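Local coordinates for protein E1 (Kluyveromyces marxianus, PDB 3VX6) that forms the N-terminal domain of an E1-like enzyme that activates the ubiquitin-like proteins ATG12 and ATG8 for conjugation in autophagy and cytoplasm-to-vacuole transport, at residues T46-N51 with N56-S61. Sequence-based numbering, arbitrary orientation.
Sequences TQLDLN and NVLAIS
The hydroxyl of Thr46 reaches across to segment 56-61: OG1 donates to the backbone O of Ser61 over 3.0 Å. It approaches from above the carbonyl plane, 48° out of it. Because OG1 stands anti to the backbone N (chi1 -175°), the threonine methyl is left between N and the carbonyl carbon, and there CG2 meets the CD1 end of Ile60 at 3.9 Å. One side chain thus supplies both a polar tie and an apolar contact, with Leu79 of strand 78-86 and Phe123 of strand 123-130 touching both Thr46 and Ile60.

A second link uses solvent. Water 1 donates to Asp49 O at 2.9 Å and accepts from Ala59 N at 3.0 Å, filling the place of a direct backbone bond where the two backbones stand too far apart for one.

Alongside these polar ties, two leucines pack together. Leu58 extends its CG anti to N, which carries its two methyls to the branch of Leu48; the side chains cross at about a right angle, CD1 of Leu48 against CD2 of Leu58. Leu50 adds its CD2 beside CD1 of Leu58 at 4.1 Å, while Phe204 also touches Leu48.

Around Leu50, segment 46-51 makes an Asx turn in which Asp49 OD2 accepts from Asn51 N at 3.0 Å, and the same oxygen also receives Gln52 N. Together these features join strand 40-47 and the residues after it to strand 59-62. The touching parts of the two segments run roughly antiparallel, 146° apart, in a strand-loop-strand connection that passes from the mixed sheet holding 40-47 to the two-stranded parallel sheet of 16-19 and 59-62, its sides joined by a hydroxyl bond and a water.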
ATOM      1  N   THR A  46       5.064  -8.818  -5.127  1.00 47.22           N
ATOM      2  CA  THR A  46       6.391  -8.279  -5.105  1.00 48.25           C
ATOM      3  C   THR A  46       6.871  -8.512  -3.701  1.00 48.26           C
ATOM      4  O   THR A  46       6.160  -8.229  -2.734  1.00 47.24           O
ATOM      5  CB  THR A  46       6.379  -6.790  -5.473  1.00 48.82           C
ATOM      6  OG1 THR A  46       7.726  -6.308  -5.562  1.00 51.82           O
ATOM      7  CG2 THR A  46       5.600  -5.991  -4.443  1.00 49.78           C
ATOM      8  N   GLN A  47       8.047  -9.109  -3.586  1.00 49.83           N
ATOM      9  CA  GLN A  47       8.605  -9.369  -2.273  1.00 51.45           C
ATOM     10  C   GLN A  47       9.013  -8.014  -1.764  1.00 51.96           C
ATOM     11  O   GLN A  47       9.846  -7.335  -2.362  1.00 51.50           O
ATOM     12  CB  GLN A  47       9.818 -10.280  -2.366  1.00 52.43           C
ATOM     13  CG  GLN A  47      10.563 -10.424  -1.074  1.00 53.01           C
ATOM     14  CD  GLN A  47      11.691 -11.408  -1.196  1.00 54.14           C
ATOM     15  OE1 GLN A  47      12.799 -11.153  -0.731  1.00 56.50           O
ATOM     16  NE2 GLN A  47      11.418 -12.549  -1.823  1.00 54.16           N
ATOM     17  N   LEU A  48       8.397  -7.604  -0.670  1.00 53.05           N
ATOM     18  CA  LEU A  48       8.691  -6.310  -0.114  1.00 54.57           C
ATOM     19  C   LEU A  48      10.075  -6.306   0.498  1.00 56.14           C
ATOM     20  O   LEU A  48      10.369  -7.057   1.433  1.00 56.44           O
ATOM     21  CB  LEU A  48       7.627  -5.932   0.919  1.00 54.80           C
ATOM     22  CG  LEU A  48       6.765  -4.708   0.571  1.00 56.46           C
ATOM     23  CD1 LEU A  48       6.414  -4.702  -0.904  1.00 55.42           C
ATOM     24  CD2 LEU A  48       5.504  -4.713   1.429  1.00 56.15           C
ATOM     25  N   ASP A  49      10.940  -5.481  -0.071  1.00 57.03           N
ATOM     26  CA  ASP A  49      12.281  -5.352   0.441  1.00 59.11           C
ATOM     27  C   ASP A  49      12.135  -4.239   1.444  1.00 59.14           C
ATOM     28  O   ASP A  49      12.183  -3.064   1.080  1.00 58.63           O
ATOM     29  CB  ASP A  49      13.260  -4.928  -0.654  1.00 60.83           C
ATOM     30  CG  ASP A  49      14.674  -4.767  -0.133  1.00 61.37           C
ATOM     31  OD1 ASP A  49      15.547  -4.344  -0.920  1.00 63.57           O
ATOM     32  OD2 ASP A  49      14.912  -5.065   1.061  1.00 60.19           O
ATOM     33  N   LEU A  50      11.913  -4.617   2.699  1.00 59.42           N
ATOM     34  CA  LEU A  50      11.749  -3.644   3.764  1.00 60.52           C
ATOM     35  C   LEU A  50      13.107  -3.194   4.268  1.00 61.53           C
ATOM     36  O   LEU A  50      13.191  -2.384   5.188  1.00 62.50           O
ATOM     37  CB  LEU A  50      10.927  -4.240   4.911  1.00 59.86           C
ATOM     38  CG  LEU A  50       9.461  -4.545   4.578  1.00 59.56           C
ATOM     39  CD1 LEU A  50       8.751  -5.087   5.805  1.00 57.00           C
ATOM     40  CD2 LEU A  50       8.776  -3.277   4.074  1.00 58.31           C
ATOM     41  N   ASN A  51      14.165  -3.720   3.651  1.00 62.47           N
ATOM     42  CA  ASN A  51      15.539  -3.375   4.014  1.00 62.86           C
ATOM     43  C   ASN A  51      16.056  -2.217   3.185  1.00 62.56           C
ATOM     44  O   ASN A  51      16.337  -1.125   3.692  1.00 63.47           O
ATOM     45  CB  ASN A  51      16.468  -4.566   3.794  1.00 63.85           C
ATOM     46  CG  ASN A  51      16.417  -5.555   4.924  1.00 65.54           C
ATOM     47  OD1 ASN A  51      16.730  -5.222   6.069  1.00 66.20           O
ATOM     48  ND2 ASN A  51      16.023  -6.785   4.614  1.00 66.90           N
ATOM     49  N   ASN A  56      13.675   6.556  -0.115  1.00 48.36           N
ATOM     50  CA  ASN A  56      12.964   6.519   1.159  1.00 50.54           C
ATOM     51  C   ASN A  56      11.572   5.916   1.226  1.00 50.50           C
ATOM     52  O   ASN A  56      11.002   5.823   2.310  1.00 51.43           O
ATOM     53  CB  ASN A  56      12.900   7.931   1.744  1.00 50.94           C
ATOM     54  CG  ASN A  56      14.262   8.489   2.023  1.00 51.45           C
ATOM     55  OD1 ASN A  56      15.027   7.904   2.797  1.00 51.77           O
ATOM     56  ND2 ASN A  56      14.589   9.615   1.389  1.00 50.92           N
ATOM     57  N   VAL A  57      10.995   5.547   0.092  1.00 49.83           N
ATOM     58  CA  VAL A  57       9.681   4.941   0.138  1.00 49.70           C
ATOM     59  C   VAL A  57       9.817   3.505  -0.318  1.00 50.48           C
ATOM     60  O   VAL A  57      10.754   3.156  -1.045  1.00 51.01           O
ATOM     61  CB  VAL A  57       8.643   5.675  -0.752  1.00 49.35           C
ATOM     62  CG1 VAL A  57       8.379   7.055  -0.196  1.00 49.52           C
ATOM     63  CG2 VAL A  57       9.126   5.754  -2.187  1.00 49.23           C
ATOM     64  N   LEU A  58       8.894   2.665   0.136  1.00 50.27           N
ATOM     65  CA  LEU A  58       8.920   1.269  -0.237  1.00 48.88           C
ATOM     66  C   LEU A  58       9.076   1.252  -1.734  1.00 48.78           C
ATOM     67  O   LEU A  58       8.502   2.085  -2.440  1.00 46.87           O
ATOM     68  CB  LEU A  58       7.611   0.582   0.135  1.00 48.87           C
ATOM     69  CG  LEU A  58       7.491  -0.841  -0.402  1.00 48.52           C
ATOM     70  CD1 LEU A  58       8.480  -1.731   0.330  1.00 48.13           C
ATOM     71  CD2 LEU A  58       6.075  -1.343  -0.230  1.00 47.17           C
ATOM     72  N   ALA A  59       9.873   0.317  -2.222  1.00 49.43           N
ATOM     73  CA  ALA A  59      10.066   0.219  -3.649  1.00 49.10           C
ATOM     74  C   ALA A  59       9.235  -0.934  -4.108  1.00 48.57           C
ATOM     75  O   ALA A  59       9.429  -2.069  -3.658  1.00 50.46           O
ATOM     76  CB  ALA A  59      11.522  -0.036  -3.985  1.00 50.18           C
ATOM     77  N   ILE A  60       8.271  -0.635  -4.966  1.00 47.01           N
ATOM     78  CA  ILE A  60       7.450  -1.680  -5.537  1.00 46.77           C
ATOM     79  C   ILE A  60       8.251  -2.007  -6.793  1.00 46.34           C
ATOM     80  O   ILE A  60       8.203  -1.270  -7.779  1.00 45.04           O
ATOM     81  CB  ILE A  60       6.025  -1.175  -5.935  1.00 46.53           C
ATOM     82  CG1 ILE A  60       5.177  -0.924  -4.680  1.00 45.06           C
ATOM     83  CG2 ILE A  60       5.344  -2.183  -6.865  1.00 45.07           C
ATOM     84  CD1 ILE A  60       4.910  -2.152  -3.849  1.00 45.37           C
ATOM     85  N   SER A  61       9.039  -3.074  -6.731  1.00 47.11           N
ATOM     86  CA  SER A  61       9.823  -3.468  -7.891  1.00 47.40           C
ATOM     87  C   SER A  61       9.106  -4.572  -8.645  1.00 46.98           C
ATOM     88  O   SER A  61       9.042  -5.725  -8.215  1.00 46.04           O
ATOM     89  CB  SER A  61      11.224  -3.908  -7.484  1.00 47.34           C
ATOM     90  OG  SER A  61      12.070  -2.780  -7.397  1.00 49.01           O
TER
HETATM   91  O   HOH W   1      12.114  -1.381  -1.306  1.00 43.64           O